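Nucleoside hydrolase, putative (Trypanosoma brucei, PDB 3FZ0) is a putative nucleoside hydrolase, an alpha/beta protein with a calcium ion bound in the model. Local coordinates at residues V5-G17 with D31-V44. The protein carries 2 engineered substitutions. Sequence-based numbering, arbitrary orientation. Where two conformers were deposited one is given.
Sequences VHRKLIIDTDCGG and DVEVIAITVVWGNV. With CA (calcium ion), chain G.
Ile-11 and Val-34 meet at the apolar centre, CD1 of Ile-11 lying 3.7 Å from CG2 of Val-34 and the two side chains crossing at about a right angle. Helix 17-27 covers this face through Ala-26. On the same face, CG2 of Thr-13 rests against CG2 of Ile-37, and the Leu-9 branch point CG packs on Val-32 CG1. The opposite face carries Ile-10 and Ala-36, which pack on Ile-117 of helix 110-120.

Backbone hydrogen bonds join the parallel strands 6-13 and 32-39. A beta bulge at Ile-35 shifts the register by one, so Leu-9 pairs with Val-34 but Ile-10 with Ala-36. Leu-9 O accepts from Ile-35 N at 2.9 Å.

At the N-terminal end, Lys-8 bends at chi2 (-59°) and its NZ forms a salt bridge with Glu-33 OE1 (2.7 Å). Toward the C-terminal end, Thr-38 OG1 donates to Asp-12 OD2 on its anti side, 23° out of the carboxylate plane. This oxygen is also hydrogen-bonded to Asn-139 ND2.

Past the strand ends, the two oxygens of Asp-14 have different partners. OD1 binds calcium at 2.4 Å, while OD2 accepts from Asn-43 N at 2.7 Å. This second bond probably steadies the metal ligand. Asp-19, Leu-134 O, Asp-283 and waters complete the calcium site. Thr-13 OG1 accepts from Cys-15 N in an ST turn and is also hydrogen-bonded to Asp-19 OD2. The strands form a beta-alpha-beta unit, with the calcium site at their C-terminal ends, as in the nucleoside hydrolase fold.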
loop_
_atom_site.group_PDB
_atom_site.type_symbol
_atom_site.label_atom_id
_atom_site.label_comp_id
_atom_site.label_asym_id
_atom_site.label_seq_id
_atom_site.Cartn_x
_atom_site.Cartn_y
_atom_site.Cartn_z
ATOM N N VAL B 5 -20.844 38.653 17.404
ATOM C CA VAL B 5 -20.101 37.347 17.533
ATOM C C VAL B 5 -18.605 37.535 17.404
ATOM O O VAL B 5 -18.091 37.883 16.335
ATOM C CB VAL B 5 -20.492 36.321 16.462
ATOM C CG1 VAL B 5 -19.586 35.092 16.529
ATOM C CG2 VAL B 5 -21.980 35.923 16.598
ATOM N N HIS B 6 -17.901 37.279 18.490
ATOM C CA HIS B 6 -16.452 37.413 18.572
ATOM C C HIS B 6 -15.822 36.059 18.302
ATOM O O HIS B 6 -16.233 35.086 18.886
ATOM C CB HIS B 6 -16.061 37.833 19.993
ATOM C CG HIS B 6 -16.424 39.239 20.342
ATOM N ND1 HIS B 6 -17.257 40.011 19.564
ATOM C CD2 HIS B 6 -16.091 40.001 21.410
ATOM C CE1 HIS B 6 -17.409 41.196 20.128
ATOM N NE2 HIS B 6 -16.711 41.214 21.249
ATOM N N ARG B 7 -14.821 36.005 17.463
ATOM C CA ARG B 7 -14.117 34.772 17.210
ATOM C C ARG B 7 -12.784 34.771 17.965
ATOM O O ARG B 7 -12.063 35.762 17.985
ATOM C CB ARG B 7 -13.881 34.603 15.700
ATOM C CG ARG B 7 -15.117 34.176 14.918
ATOM C CD ARG B 7 -14.985 34.412 13.427
ATOM N NE ARG B 7 -16.293 34.569 12.790
ATOM C CZ ARG B 7 -16.949 33.571 12.213
ATOM N NH1 ARG B 7 -16.414 32.362 12.189
ATOM N NH2 ARG B 7 -18.129 33.780 11.656
ATOM N N LYS B 8 -12.459 33.646 18.585
ATOM C CA LYS B 8 -11.147 33.449 19.191
ATOM C C LYS B 8 -10.490 32.352 18.400
ATOM O O LYS B 8 -11.014 31.250 18.339
ATOM C CB LYS B 8 -11.274 33.020 20.664
ATOM C CG LYS B 8 -12.161 33.903 21.533
ATOM C CD LYS B 8 -11.653 35.327 21.536
ATOM C CE LYS B 8 -12.378 36.196 22.573
ATOM N NZ LYS B 8 -12.158 37.651 22.224
ATOM N N LEU B 9 -9.364 32.634 17.771
ATOM C CA LEU B 9 -8.703 31.620 16.938
ATOM C C LEU B 9 -7.411 31.076 17.500
ATOM O O LEU B 9 -6.624 31.789 18.083
ATOM C CB LEU B 9 -8.397 32.139 15.547
ATOM C CG LEU B 9 -9.412 32.872 14.692
ATOM C CD1 LEU B 9 -8.866 32.822 13.245
ATOM C CD2 LEU B 9 -10.803 32.256 14.783
ATOM N N ILE B 10 -7.213 29.788 17.310
ATOM C CA ILE B 10 -5.926 29.129 17.450
ATOM C C ILE B 10 -5.457 28.965 16.016
ATOM O O ILE B 10 -6.204 28.497 15.150
ATOM C CB ILE B 10 -6.086 27.737 18.104
ATOM C CG1 ILE B 10 -6.844 27.853 19.434
ATOM C CG2 ILE B 10 -4.731 27.051 18.268
ATOM C CD1 ILE B 10 -7.379 26.520 19.933
ATOM N N ILE B 11 -4.243 29.385 15.729
ATOM C CA ILE B 11 -3.736 29.203 14.384
ATOM C C ILE B 11 -2.507 28.301 14.452
ATOM O O ILE B 11 -1.503 28.599 15.126
ATOM C CB ILE B 11 -3.432 30.550 13.661
ATOM C CG1 ILE B 11 -4.724 31.337 13.448
ATOM C CG2 ILE B 11 -2.740 30.290 12.298
ATOM C CD1 ILE B 11 -4.522 32.750 12.972
ATOM N N ASP B 12 -2.615 27.161 13.798
ATOM C CA ASP B 12 -1.509 26.216 13.740
ATOM C C ASP B 12 -0.857 26.385 12.402
ATOM O O ASP B 12 -1.537 26.396 11.393
ATOM C CB ASP B 12 -2.007 24.793 13.948
ATOM C CG ASP B 12 -0.874 23.812 14.118
ATOM O OD1 ASP B 12 -0.454 23.264 13.080
ATOM O OD2 ASP B 12 -0.378 23.610 15.252
ATOM N N THR B 13 0.459 26.530 12.394
ATOM C CA THR B 13 1.139 27.034 11.220
ATOM C C THR B 13 2.588 26.556 11.071
ATOM O O THR B 13 3.290 26.324 12.071
ATOM C CB THR B 13 1.100 28.623 11.182
ATOM O OG1 THR B 13 1.799 29.100 10.029
ATOM C CG2 THR B 13 1.745 29.220 12.418
ATOM N N ASP B 14 3.030 26.424 9.823
ATOM C CA ASP B 14 4.431 26.167 9.542
ATOM C C ASP B 14 5.192 27.414 9.039
ATOM O O ASP B 14 6.303 27.304 8.490
ATOM C CB ASP B 14 4.629 24.959 8.612
ATOM C CG ASP B 14 4.146 25.202 7.173
ATOM O OD1 ASP B 14 3.202 25.988 6.948
ATOM O OD2 ASP B 14 4.698 24.572 6.249
ATOM N N CYS B 15 4.581 28.584 9.204
ATOM C CA CYS B 15 5.331 29.848 9.281
ATOM C C CYS B 15 6.024 30.297 8.002
ATOM O O CYS B 15 7.107 30.890 8.050
ATOM C CB CYS B 15 6.343 29.794 10.431
ATOM S SG CYS B 15 5.622 29.049 11.918
ATOM N N GLY B 16 5.410 29.987 6.862
ATOM C CA GLY B 16 5.866 30.502 5.571
ATOM C C GLY B 16 5.234 31.849 5.204
ATOM O O GLY B 16 4.455 32.427 5.977
ATOM N N GLY B 17 5.568 32.336 4.004
ATOM C CA GLY B 17 5.100 33.628 3.520
ATOM C C GLY B 17 3.586 33.734 3.542
ATOM O O GLY B 17 3.029 34.697 4.095
ATOM N N ASP B 31 -13.813 41.856 15.304
ATOM C CA ASP B 31 -14.503 40.735 15.997
ATOM C C ASP B 31 -13.739 39.416 15.919
ATOM O O ASP B 31 -14.324 38.348 16.078
ATOM C CB ASP B 31 -15.942 40.546 15.484
ATOM C CG ASP B 31 -16.834 41.741 15.768
ATOM O OD1 ASP B 31 -16.765 42.360 16.861
ATOM O OD2 ASP B 31 -17.623 42.059 14.871
ATOM N N VAL B 32 -12.435 39.500 15.640
ATOM C CA VAL B 32 -11.549 38.350 15.614
ATOM C C VAL B 32 -10.381 38.646 16.547
ATOM O O VAL B 32 -9.818 39.772 16.554
ATOM C CB VAL B 32 -10.995 38.046 14.187
ATOM C CG1 VAL B 32 -9.982 36.925 14.241
ATOM C CG2 VAL B 32 -12.102 37.668 13.218
ATOM N N GLU B 33 -10.021 37.634 17.328
ATOM C CA GLU B 33 -8.847 37.669 18.183
ATOM C C GLU B 33 -8.060 36.347 18.078
ATOM O O GLU B 33 -8.585 35.261 18.399
ATOM C CB GLU B 33 -9.236 37.917 19.629
ATOM C CG GLU B 33 -8.035 38.219 20.521
ATOM C CD GLU B 33 -8.317 38.129 22.015
ATOM O OE1 GLU B 33 -9.493 38.015 22.444
ATOM O OE2 GLU B 33 -7.324 38.154 22.772
ATOM N N VAL B 34 -6.806 36.444 17.625
ATOM C CA VAL B 34 -5.897 35.303 17.635
ATOM C C VAL B 34 -5.411 35.139 19.068
ATOM O O VAL B 34 -4.737 36.021 19.587
ATOM C CB VAL B 34 -4.694 35.530 16.714
ATOM C CG1 VAL B 34 -3.652 34.435 16.901
ATOM C CG2 VAL B 34 -5.157 35.589 15.268
ATOM N N ILE B 35 -5.778 34.028 19.708
ATOM C CA ILE B 35 -5.412 33.813 21.113
ATOM C C ILE B 35 -4.182 32.917 21.299
ATOM O O ILE B 35 -3.611 32.900 22.386
ATOM C CB ILE B 35 -6.595 33.299 21.999
ATOM C CG1 ILE B 35 -7.186 31.991 21.461
ATOM C CG2 ILE B 35 -7.665 34.324 22.076
ATOM C CD1 ILE B 35 -8.145 31.279 22.454
ATOM N N ALA B 36 -3.779 32.195 20.251
ATOM C CA ALA B 36 -2.561 31.356 20.305
ATOM C C ALA B 36 -2.108 30.948 18.934
ATOM O O ALA B 36 -2.937 30.703 18.053
ATOM C CB ALA B 36 -2.763 30.094 21.173
ATOM N N ILE B 37 -0.787 30.893 18.758
ATOM C CA ILE B 37 -0.188 30.448 17.517
ATOM C C ILE B 37 0.648 29.227 17.867
ATOM O O ILE B 37 1.500 29.263 18.771
ATOM C CB ILE B 37 0.656 31.557 16.856
ATOM C CG1 ILE B 37 -0.281 32.714 16.416
ATOM C CG2 ILE B 37 1.499 30.984 15.701
ATOM C CD1 ILE B 37 0.437 33.985 15.880
ATOM N N THR B 38 0.352 28.115 17.207
ATOM C CA THR B 38 1.071 26.888 17.463
ATOM C C THR B 38 1.864 26.552 16.203
ATOM O O THR B 38 1.344 26.577 15.085
ATOM C CB THR B 38 0.133 25.746 17.846
ATOM O OG1 THR B 38 -0.810 25.547 16.791
ATOM C CG2 THR B 38 -0.604 26.101 19.117
ATOM N N VAL B 39 3.142 26.268 16.392
ATOM C CA VAL B 39 4.068 26.131 15.266
ATOM C C VAL B 39 4.270 24.651 14.939
ATOM O O VAL B 39 4.447 23.813 15.833
ATOM C CB VAL B 39 5.407 26.855 15.594
ATOM C CG1 VAL B 39 6.489 26.521 14.572
ATOM C CG2 VAL B 39 5.148 28.342 15.692
ATOM N N VAL B 40 4.242 24.332 13.649
ATOM C CA VAL B 40 4.480 22.950 13.233
ATOM C C VAL B 40 5.552 22.958 12.151
ATOM O O VAL B 40 5.713 23.956 11.468
ATOM C CB VAL B 40 3.159 22.263 12.787
ATOM C CG1 VAL B 40 2.584 22.916 11.547
ATOM C CG2 VAL B 40 3.332 20.780 12.603
ATOM N N TRP B 41 6.294 21.850 12.033
ATOM C CA TRP B 41 7.223 21.610 10.912
ATOM C C TRP B 41 6.439 21.675 9.580
ATOM O O TRP B 41 5.203 21.622 9.576
ATOM C CB TRP B 41 7.904 20.251 11.079
ATOM C CG TRP B 41 6.997 19.134 10.743
ATOM C CD1 TRP B 41 6.046 18.562 11.554
ATOM C CD2 TRP B 41 6.906 18.451 9.488
ATOM N NE1 TRP B 41 5.385 17.582 10.887
ATOM C CE2 TRP B 41 5.894 17.477 9.617
ATOM C CE3 TRP B 41 7.605 18.543 8.279
ATOM C CZ2 TRP B 41 5.555 16.607 8.575
ATOM C CZ3 TRP B 41 7.264 17.669 7.241
ATOM C CH2 TRP B 41 6.250 16.723 7.394
ATOM N N GLY B 42 7.159 21.807 8.461
ATOM C CA GLY B 42 6.563 21.848 7.130
ATOM C C GLY B 42 7.518 22.480 6.129
ATOM O O GLY B 42 8.521 21.857 5.711
ATOM N N ASN B 43 7.235 23.720 5.735
ATOM C CA ASN B 43 8.147 24.418 4.840
ATOM C C ASN B 43 9.397 25.006 5.492
ATOM O O ASN B 43 10.413 25.225 4.824
ATOM C CB ASN B 43 7.410 25.417 3.958
ATOM C CG ASN B 43 6.709 24.722 2.775
ATOM O OD1 ASN B 43 7.323 23.895 2.049
ATOM N ND2 ASN B 43 5.421 25.022 2.598
ATOM N N VAL B 44 9.326 25.226 6.805
ATOM C CA VAL B 44 10.505 25.509 7.598
ATOM C C VAL B 44 10.493 24.724 8.888
ATOM O O VAL B 44 9.442 24.310 9.389
ATOM C CB VAL B 44 10.695 27.023 7.897
ATOM C CG1 VAL B 44 10.839 27.795 6.558
ATOM C CG2 VAL B 44 9.565 27.575 8.760
HETATM CA CA CA G . 1.439 26.953 5.558
HETATM O O HOH W 1 0.021 25.982 4.036
HETATM O O HOH W 2 2.575 24.646 4.740
HETATM O O HOH W 3 2.513 27.656 3.474
#